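Local coordinates for uncharacterized conserved protein (Methanopyrus kandleri AV19, PDB 2QYA), which is of unknown function but belongs to the DUF424 family and assembles as a dimer of small alpha/beta subunits, at residues 4-8 / 20-24; 70-76 / 105-111. The protein carries 2 engineered substitutions. One frame throughout, in Å; residues are numbered along the deposited sequence.

Contact 1 of 2, residues 4-8 / 20-24; sequences ARVLL and ALCDE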
ATOM      1  N   ALA A   4     -10.743  20.769  14.885  1.00 44.50           N
ATOM      2  CA  ALA A   4      -9.413  20.114  14.744  1.00 43.97           C
ATOM      3  C   ALA A   4      -9.595  18.701  14.147  1.00 43.05           C
ATOM      4  O   ALA A   4      -9.952  17.766  14.879  1.00 43.94           O
ATOM      5  CB  ALA A   4      -8.793  20.018  16.087  1.00 44.57           C
ATOM      6  N   ARG A   5      -9.366  18.546  12.849  1.00 40.77           N
ATOM      7  CA  ARG A   5      -9.766  17.303  12.165  1.00 39.66           C
ATOM      8  C   ARG A   5      -8.672  16.620  11.337  1.00 38.48           C
ATOM      9  O   ARG A   5      -7.896  17.254  10.631  1.00 37.70           O
ATOM     10  CB  ARG A   5     -10.996  17.532  11.255  1.00 38.71           C
ATOM     11  CG  ARG A   5     -12.315  17.853  11.958  1.00 38.80           C
ATOM     12  CD  ARG A   5     -13.017  16.608  12.462  1.00 37.19           C
ATOM     13  NE  ARG A   5     -14.372  16.913  12.893  1.00 38.95           N
ATOM     14  CZ  ARG A   5     -15.476  16.692  12.178  1.00 38.86           C
ATOM     15  NH1 ARG A   5     -15.429  16.134  10.967  1.00 37.24           N
ATOM     16  NH2 ARG A   5     -16.640  17.030  12.691  1.00 38.30           N
ATOM     17  N   VAL A   6      -8.678  15.302  11.373  1.00 38.68           N
ATOM     18  CA  VAL A   6      -7.768  14.539  10.540  1.00 38.79           C
ATOM     19  C   VAL A   6      -8.539  13.673   9.513  1.00 38.15           C
ATOM     20  O   VAL A   6      -9.535  13.058   9.862  1.00 37.56           O
ATOM     21  CB  VAL A   6      -6.866  13.692  11.460  1.00 38.47           C
ATOM     22  CG1 VAL A   6      -7.626  12.473  11.985  1.00 39.40           C
ATOM     23  CG2 VAL A   6      -5.617  13.301  10.776  1.00 40.97           C
ATOM     24  N   LEU A   7      -8.062  13.611   8.267  1.00 37.99           N
ATOM     25  CA  LEU A   7      -8.609  12.687   7.249  1.00 38.38           C
ATOM     26  C   LEU A   7      -8.001  11.273   7.327  1.00 39.99           C
ATOM     27  O   LEU A   7      -6.756  11.090   7.302  1.00 39.77           O
ATOM     28  CB  LEU A   7      -8.398  13.264   5.835  1.00 38.27           C
ATOM     29  CG  LEU A   7      -8.836  14.722   5.612  1.00 38.36           C
ATOM     30  CD1 LEU A   7      -8.307  15.281   4.317  1.00 35.85           C
ATOM     31  CD2 LEU A   7     -10.359  14.842   5.683  1.00 39.99           C
ATOM     32  N   LEU A   8      -8.865  10.268   7.452  1.00 40.92           N
ATOM     33  CA  LEU A   8      -8.420   8.878   7.454  1.00 41.11           C
ATOM     34  C   LEU A   8      -8.960   8.165   6.214  1.00 41.69           C
ATOM     35  O   LEU A   8     -10.175   8.142   5.946  1.00 40.58           O
ATOM     36  CB  LEU A   8      -8.827   8.161   8.732  1.00 40.70           C
ATOM     37  CG  LEU A   8      -8.484   6.680   8.936  1.00 41.09           C
ATOM     38  CD1 LEU A   8      -6.990   6.340   8.801  1.00 39.78           C
ATOM     39  CD2 LEU A   8      -8.948   6.278  10.315  1.00 42.25           C
ATOM     40  N   ALA A  20      -3.932   5.840   5.469  1.00 34.73           N
ATOM     41  CA  ALA A  20      -3.392   7.169   5.228  1.00 35.40           C
ATOM     42  C   ALA A  20      -4.117   8.231   6.074  1.00 36.00           C
ATOM     43  O   ALA A  20      -5.345   8.272   6.135  1.00 35.16           O
ATOM     44  CB  ALA A  20      -3.440   7.533   3.743  1.00 34.27           C
ATOM     45  N   LEU A  21      -3.341   9.095   6.702  1.00 36.92           N
ATOM     46  CA  LEU A  21      -3.881  10.111   7.593  1.00 38.08           C
ATOM     47  C   LEU A  21      -3.360  11.414   7.078  1.00 38.56           C
ATOM     48  O   LEU A  21      -2.187  11.504   6.715  1.00 39.08           O
ATOM     49  CB  LEU A  21      -3.392   9.898   9.023  1.00 37.72           C
ATOM     50  CG  LEU A  21      -3.933   8.709   9.797  1.00 39.17           C
ATOM     51  CD1 LEU A  21      -2.835   8.140  10.671  1.00 43.80           C
ATOM     52  CD2 LEU A  21      -5.094   9.148  10.658  1.00 41.16           C
ATOM     53  N   CYS A  22      -4.217  12.422   7.028  1.00 38.92           N
ATOM     54  CA  CYS A  22      -3.780  13.743   6.597  1.00 39.77           C
ATOM     55  C   CYS A  22      -4.530  14.793   7.399  1.00 40.80           C
ATOM     56  O   CYS A  22      -5.746  14.652   7.606  1.00 40.53           O
ATOM     57  CB  CYS A  22      -4.078  13.914   5.108  1.00 39.25           C
ATOM     58  SG  CYS A  22      -3.418  15.354   4.284  1.00 40.48           S
ATOM     59  N   ASP A  23      -3.830  15.841   7.842  1.00 41.55           N
ATOM     60  CA  ASP A  23      -4.519  17.006   8.426  1.00 42.83           C
ATOM     61  C   ASP A  23      -5.486  17.597   7.394  1.00 42.81           C
ATOM     62  O   ASP A  23      -5.138  17.811   6.236  1.00 42.48           O
ATOM     63  CB  ASP A  23      -3.528  18.073   8.933  1.00 42.77           C
ATOM     64  CG  ASP A  23      -2.766  17.615  10.163  1.00 44.27           C
ATOM     65  OD1 ASP A  23      -2.641  16.376  10.368  1.00 45.69           O
ATOM     66  OD2 ASP A  23      -2.298  18.489  10.939  1.00 44.99           O
ATOM     67  N   GLU A  24      -6.717  17.821   7.821  1.00 44.03           N
ATOM     68  CA  GLU A  24      -7.755  18.309   6.931  1.00 45.21           C
ATOM     69  C   GLU A  24      -7.367  19.636   6.305  1.00 47.03           C
ATOM     70  O   GLU A  24      -7.538  19.813   5.100  1.00 46.81           O
ATOM     71  CB  GLU A  24      -9.055  18.439   7.701  1.00 45.22           C
ATOM     72  CG  GLU A  24     -10.309  18.541   6.874  1.00 44.13           C
ATOM     73  CD  GLU A  24     -11.503  18.779   7.775  1.00 42.60           C
ATOM     74  OE1 GLU A  24     -11.503  19.829   8.442  1.00 41.12           O
ATOM     75  OE2 GLU A  24     -12.397  17.914   7.849  1.00 39.60           O
TER

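Contact 2 of 2, residues 70-76 / 105-111; sequences KTVAINA and VQMYILP. Engineered in segment 105-111: Met107 (natural residue Ile).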
ATOM      1  N   LYS A  70      -2.222  -9.282   6.438  1.00 36.73           N
ATOM      2  CA  LYS A  70      -1.793  -8.345   5.436  1.00 36.24           C
ATOM      3  C   LYS A  70      -0.657  -7.539   5.996  1.00 36.37           C
ATOM      4  O   LYS A  70      -0.501  -7.438   7.219  1.00 36.54           O
ATOM      5  CB  LYS A  70      -2.961  -7.390   5.060  1.00 35.90           C
ATOM      6  CG  LYS A  70      -4.218  -8.058   4.513  1.00 33.13           C
ATOM      7  CD  LYS A  70      -4.036  -8.510   3.078  1.00 32.93           C
ATOM      8  CE  LYS A  70      -5.192  -9.445   2.668  1.00 35.02           C
ATOM      9  NZ  LYS A  70      -5.142  -9.824   1.208  1.00 38.19           N
ATOM     10  N   THR A  71       0.130  -6.954   5.105  1.00 37.25           N
ATOM     11  CA  THR A  71       1.023  -5.861   5.473  1.00 37.79           C
ATOM     12  C   THR A  71       0.205  -4.570   5.620  1.00 38.27           C
ATOM     13  O   THR A  71      -0.600  -4.240   4.735  1.00 38.46           O
ATOM     14  CB  THR A  71       2.141  -5.691   4.445  1.00 37.76           C
ATOM     15  OG1 THR A  71       2.943  -6.875   4.473  1.00 41.24           O
ATOM     16  CG2 THR A  71       3.034  -4.479   4.777  1.00 36.98           C
ATOM     17  N   VAL A  72       0.424  -3.849   6.724  1.00 37.65           N
ATOM     18  CA  VAL A  72      -0.239  -2.569   6.971  1.00 37.20           C
ATOM     19  C   VAL A  72       0.799  -1.474   6.760  1.00 37.45           C
ATOM     20  O   VAL A  72       1.824  -1.431   7.464  1.00 36.95           O
ATOM     21  CB  VAL A  72      -0.874  -2.495   8.392  1.00 37.73           C
ATOM     22  CG1 VAL A  72      -1.420  -1.084   8.703  1.00 36.73           C
ATOM     23  CG2 VAL A  72      -1.975  -3.549   8.559  1.00 36.38           C
ATOM     24  N   ALA A  73       0.579  -0.640   5.740  1.00 36.57           N
ATOM     25  CA  ALA A  73       1.437   0.508   5.467  1.00 36.31           C
ATOM     26  C   ALA A  73       0.714   1.727   5.965  1.00 37.34           C
ATOM     27  O   ALA A  73      -0.468   1.929   5.616  1.00 38.08           O
ATOM     28  CB  ALA A  73       1.718   0.618   3.966  1.00 36.19           C
ATOM     29  N   ILE A  74       1.380   2.506   6.814  1.00 37.42           N
ATOM     30  CA  ILE A  74       0.831   3.759   7.348  1.00 37.15           C
ATOM     31  C   ILE A  74       1.625   4.940   6.820  1.00 37.25           C
ATOM     32  O   ILE A  74       2.862   4.936   6.810  1.00 36.16           O
ATOM     33  CB  ILE A  74       0.839   3.787   8.900  1.00 38.32           C
ATOM     34  CG1 ILE A  74       0.046   2.590   9.446  1.00 38.81           C
ATOM     35  CG2 ILE A  74       0.325   5.166   9.461  1.00 36.47           C
ATOM     36  CD1 ILE A  74       0.423   2.163  10.820  1.00 42.89           C
ATOM     37  N   ASN A  75       0.887   5.932   6.341  1.00 36.46           N
ATOM     38  CA  ASN A  75       1.424   7.182   5.878  1.00 37.28           C
ATOM     39  C   ASN A  75       0.619   8.268   6.593  1.00 36.91           C
ATOM     40  O   ASN A  75      -0.606   8.293   6.481  1.00 34.62           O
ATOM     41  CB  ASN A  75       1.230   7.348   4.370  1.00 38.61           C
ATOM     42  CG  ASN A  75       1.160   6.017   3.626  1.00 43.02           C
ATOM     43  OD1 ASN A  75       0.175   5.750   2.929  1.00 46.22           O
ATOM     44  ND2 ASN A  75       2.201   5.167   3.773  1.00 42.59           N
ATOM     45  N   ALA A  76       1.312   9.136   7.332  1.00 36.51           N
ATOM     46  CA  ALA A  76       0.688  10.275   8.000  1.00 36.85           C
ATOM     47  C   ALA A  76       1.399  11.587   7.657  1.00 37.49           C
ATOM     48  O   ALA A  76       2.625  11.677   7.702  1.00 37.94           O
ATOM     49  CB  ALA A  76       0.612  10.031   9.509  1.00 36.42           C
ATOM     50  N   VAL A 105       5.247  10.735   8.701  1.00 41.23           N
ATOM     51  CA  VAL A 105       5.721   9.405   9.048  1.00 39.85           C
ATOM     52  C   VAL A 105       5.218   8.366   8.026  1.00 39.65           C
ATOM     53  O   VAL A 105       4.079   8.444   7.546  1.00 36.84           O
ATOM     54  CB  VAL A 105       5.424   8.999  10.516  1.00 40.51           C
ATOM     55  CG1 VAL A 105       3.962   8.541  10.739  1.00 38.85           C
ATOM     56  CG2 VAL A 105       6.425   7.872  10.951  1.00 41.59           C
ATOM     57  N   GLN A 106       6.116   7.440   7.667  1.00 39.68           N
ATOM     58  CA  GLN A 106       5.790   6.240   6.894  1.00 39.91           C
ATOM     59  C   GLN A 106       6.263   4.981   7.649  1.00 40.30           C
ATOM     60  O   GLN A 106       7.431   4.925   8.116  1.00 40.18           O
ATOM     61  CB  GLN A 106       6.424   6.344   5.515  1.00 40.69           C
ATOM     62  CG  GLN A 106       5.819   5.396   4.454  1.00 44.80           C
ATOM     63  CD  GLN A 106       5.625   6.069   3.088  1.00 46.33           C
ATOM     64  OE1 GLN A 106       4.905   5.562   2.236  1.00 47.12           O
ATOM     65  NE2 GLN A 106       6.265   7.209   2.887  1.00 47.87           N
ATOM     66  N   MET A 107       5.356   4.002   7.797  1.00 38.93           N
ATOM     67  CA  MET A 107       5.596   2.761   8.518  1.00 38.13           C
ATOM     68  C   MET A 107       5.082   1.531   7.725  1.00 38.72           C
ATOM     69  O   MET A 107       4.021   1.578   7.094  1.00 38.98           O
ATOM     70  CB  MET A 107       4.856   2.707   9.856  1.00 37.58           C
ATOM     71  CG  MET A 107       4.799   3.942  10.742  1.00 38.44           C
ATOM     72  SD  MET A 107       3.866   3.479  12.234  1.00 37.31           S
ATOM     73  CE  MET A 107       4.840   2.140  12.870  1.00 33.94           C
ATOM     74  N   TYR A 108       5.821   0.430   7.785  1.00 37.53           N
ATOM     75  CA  TYR A 108       5.364  -0.830   7.231  1.00 37.79           C
ATOM     76  C   TYR A 108       5.308  -1.797   8.372  1.00 38.44           C
ATOM     77  O   TYR A 108       6.312  -2.006   9.075  1.00 39.41           O
ATOM     78  CB  TYR A 108       6.296  -1.331   6.150  1.00 37.91           C
ATOM     79  CG  TYR A 108       6.403  -0.356   5.003  1.00 39.54           C
ATOM     80  CD1 TYR A 108       5.422  -0.330   3.996  1.00 39.11           C
ATOM     81  CD2 TYR A 108       7.435   0.583   4.957  1.00 37.56           C
ATOM     82  CE1 TYR A 108       5.478   0.580   2.960  1.00 40.06           C
ATOM     83  CE2 TYR A 108       7.520   1.489   3.907  1.00 39.08           C
ATOM     84  CZ  TYR A 108       6.524   1.482   2.916  1.00 40.57           C
ATOM     85  OH  TYR A 108       6.585   2.375   1.873  1.00 42.76           O
ATOM     86  N   ILE A 109       4.124  -2.354   8.593  1.00 37.71           N
ATOM     87  CA  ILE A 109       3.915  -3.287   9.667  1.00 37.39           C
ATOM     88  C   ILE A 109       3.577  -4.566   8.972  1.00 37.71           C
ATOM     89  O   ILE A 109       2.475  -4.701   8.429  1.00 37.90           O
ATOM     90  CB  ILE A 109       2.781  -2.845  10.577  1.00 37.72           C
ATOM     91  CG1 ILE A 109       3.047  -1.424  11.103  1.00 37.27           C
ATOM     92  CG2 ILE A 109       2.601  -3.848  11.746  1.00 37.79           C
ATOM     93  CD1 ILE A 109       1.939  -0.858  11.993  1.00 37.12           C
ATOM     94  N   LEU A 110       4.540  -5.500   8.945  1.00 37.00           N
ATOM     95  CA  LEU A 110       4.338  -6.784   8.280  1.00 36.41           C
ATOM     96  C   LEU A 110       3.568  -7.743   9.180  1.00 35.99           C
ATOM     97  O   LEU A 110       3.563  -7.573  10.386  1.00 35.02           O
ATOM     98  CB  LEU A 110       5.680  -7.369   7.759  1.00 37.23           C
ATOM     99  CG  LEU A 110       6.045  -6.796   6.369  1.00 38.24           C
ATOM    100  CD1 LEU A 110       6.534  -5.321   6.403  1.00 38.05           C
ATOM    101  CD2 LEU A 110       7.056  -7.687   5.656  1.00 39.45           C
ATOM    102  N   PRO A 111       2.891  -8.752   8.603  1.00 36.10           N
ATOM    103  CA  PRO A 111       2.145  -9.681   9.467  1.00 36.89           C
ATOM    104  C   PRO A 111       3.036 -10.517  10.400  1.00 38.39           C
ATOM    105  O   PRO A 111       4.251 -10.687  10.128  1.00 37.92           O
ATOM    106  CB  PRO A 111       1.463 -10.637   8.481  1.00 36.88           C
ATOM    107  CG  PRO A 111       1.665 -10.112   7.146  1.00 35.92           C
ATOM    108  CD  PRO A 111       2.767  -9.087   7.182  1.00 36.36           C
TER
HETATM  109  O   HOH W   1       0.418  -6.478   9.748  1.00 34.72           O

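Contact 1 of 2, residues 4-8 / 20-24
Leu8 and Leu21 lie side by side on one face of an antiparallel strand pair and point the same way. Leu8 CD1 meets Leu21 CD2 at 3.9 Å. Leu8 reaches it because its CG stands opposite the backbone N (chi1 179°), beside the carbonyl carbon. Val6 shares this face; its CG2 comes to 3.4 Å from Cys22 O and packs more loosely on Leu21 CD2. Helix 52-66 packs on all three, and helix 79-87 on Val6 and Leu21. Asp23 also points to this face, and both its carboxylate oxygens accept from backbone N-H groups at the start of helix 79-87, those of Leu80 and Ala81. Leu7 and Cys22 point to the other face as a hydrogen-bonded pair. The Leu7 side chain crosses that of Glu24 at about a right angle, with Leu7 CD2 3.9 Å from Glu24 CG. Arg5 and Glu24 run alongside each other, their guanidinium and carboxylate planes 47° apart. The carboxylate lies against the Arg5 CB, while Arg5 NH1 and Glu24 OE2 stay 4.7 Å apart. Arg5 NH1 and Glu24 OE2 each hydrogen-bond to Ser49 OG on strand 48-50. The backbones join through Leu7 N to Cys22 O at 2.6 Å and Cys22 N to Leu7 O at 2.9 Å. A third bond, Glu24 N to Arg5 O, extends the pairing past the strand ends of this beta hairpin. The chemistry is therefore divided: the helix-packed face is apolar apart from Asp23, while the opposite charges at the hairpin's open end are linked through a shared hydroxyl and probably still attract one another.

Contact 2 of 2, residues 70-76 / 105-111
Val72 and Ile109 exchange two backbone hydrogen bonds, Val72 N to Ile109 O at 2.8 Å and Ile109 N to Val72 O at 2.7 Å. Ile74 pairs with Met107 in the same way, and Ala76 with Val105. A water donates to both Lys70 O and Ile109 O, so it bridges the two segments where the pairing ends. The Asn75 and Gln106 side chains lie side by side, pointing the same way, with amide planes 65° apart. Asn75 ND2 is 3.1 Å from Gln106 OE1, but the angle is poor for a hydrogen bond. Gln106 OE1 instead accepts from Thr71 OG1 of the second subunit. These are neighbouring antiparallel strands of the mixed central sheet, connected through helix 79-87 and strand 97-98. The face bearing Asn75, Gln106 and Tyr108 meets the second subunit, where the two Tyr108 rings pack edge-to-face. On this face Ala73 CB also touches Tyr108 CD1 at 3.8 Å. The other face is apolar. Ile74 CD1 meets Ile109 CD1 at 3.6 Å, their side chains crossing obliquely. The same methyl lies 3.9 Å from SD of Met107, an engineered residue whose CG lies beside the backbone N (chi1 -41°), with the chain extended to SD (chi2 -179°). Helix 79-87 covers Ala76, Val105 and Met107, and helix 52-66 covers Val72 and Ile109. Beside the bridging water, Pro111 CG rests 3.4 Å from Lys70 O.

In the fold
Contact 1 comes first along the chain and closes before contact 2 opens. Their centres are about 17 Å apart, on opposite sides of the chain's centre. Both belong to one mixed sheet, in which strands 16-23 and 71-77 are parallel neighbours. They meet there directly: Leu21 N lies 2.9 Å from Asn75 O, a probable hydrogen bond, and Leu21 CB packs on Ala76 CB. Helices 52-66 and 79-87 lie against side chains of both contacts. The two pairings thus make four successive strands of the sheet, with the helices on one face. The second subunit meets contact 2 more extensively than contact 1, which it reaches at Ala20.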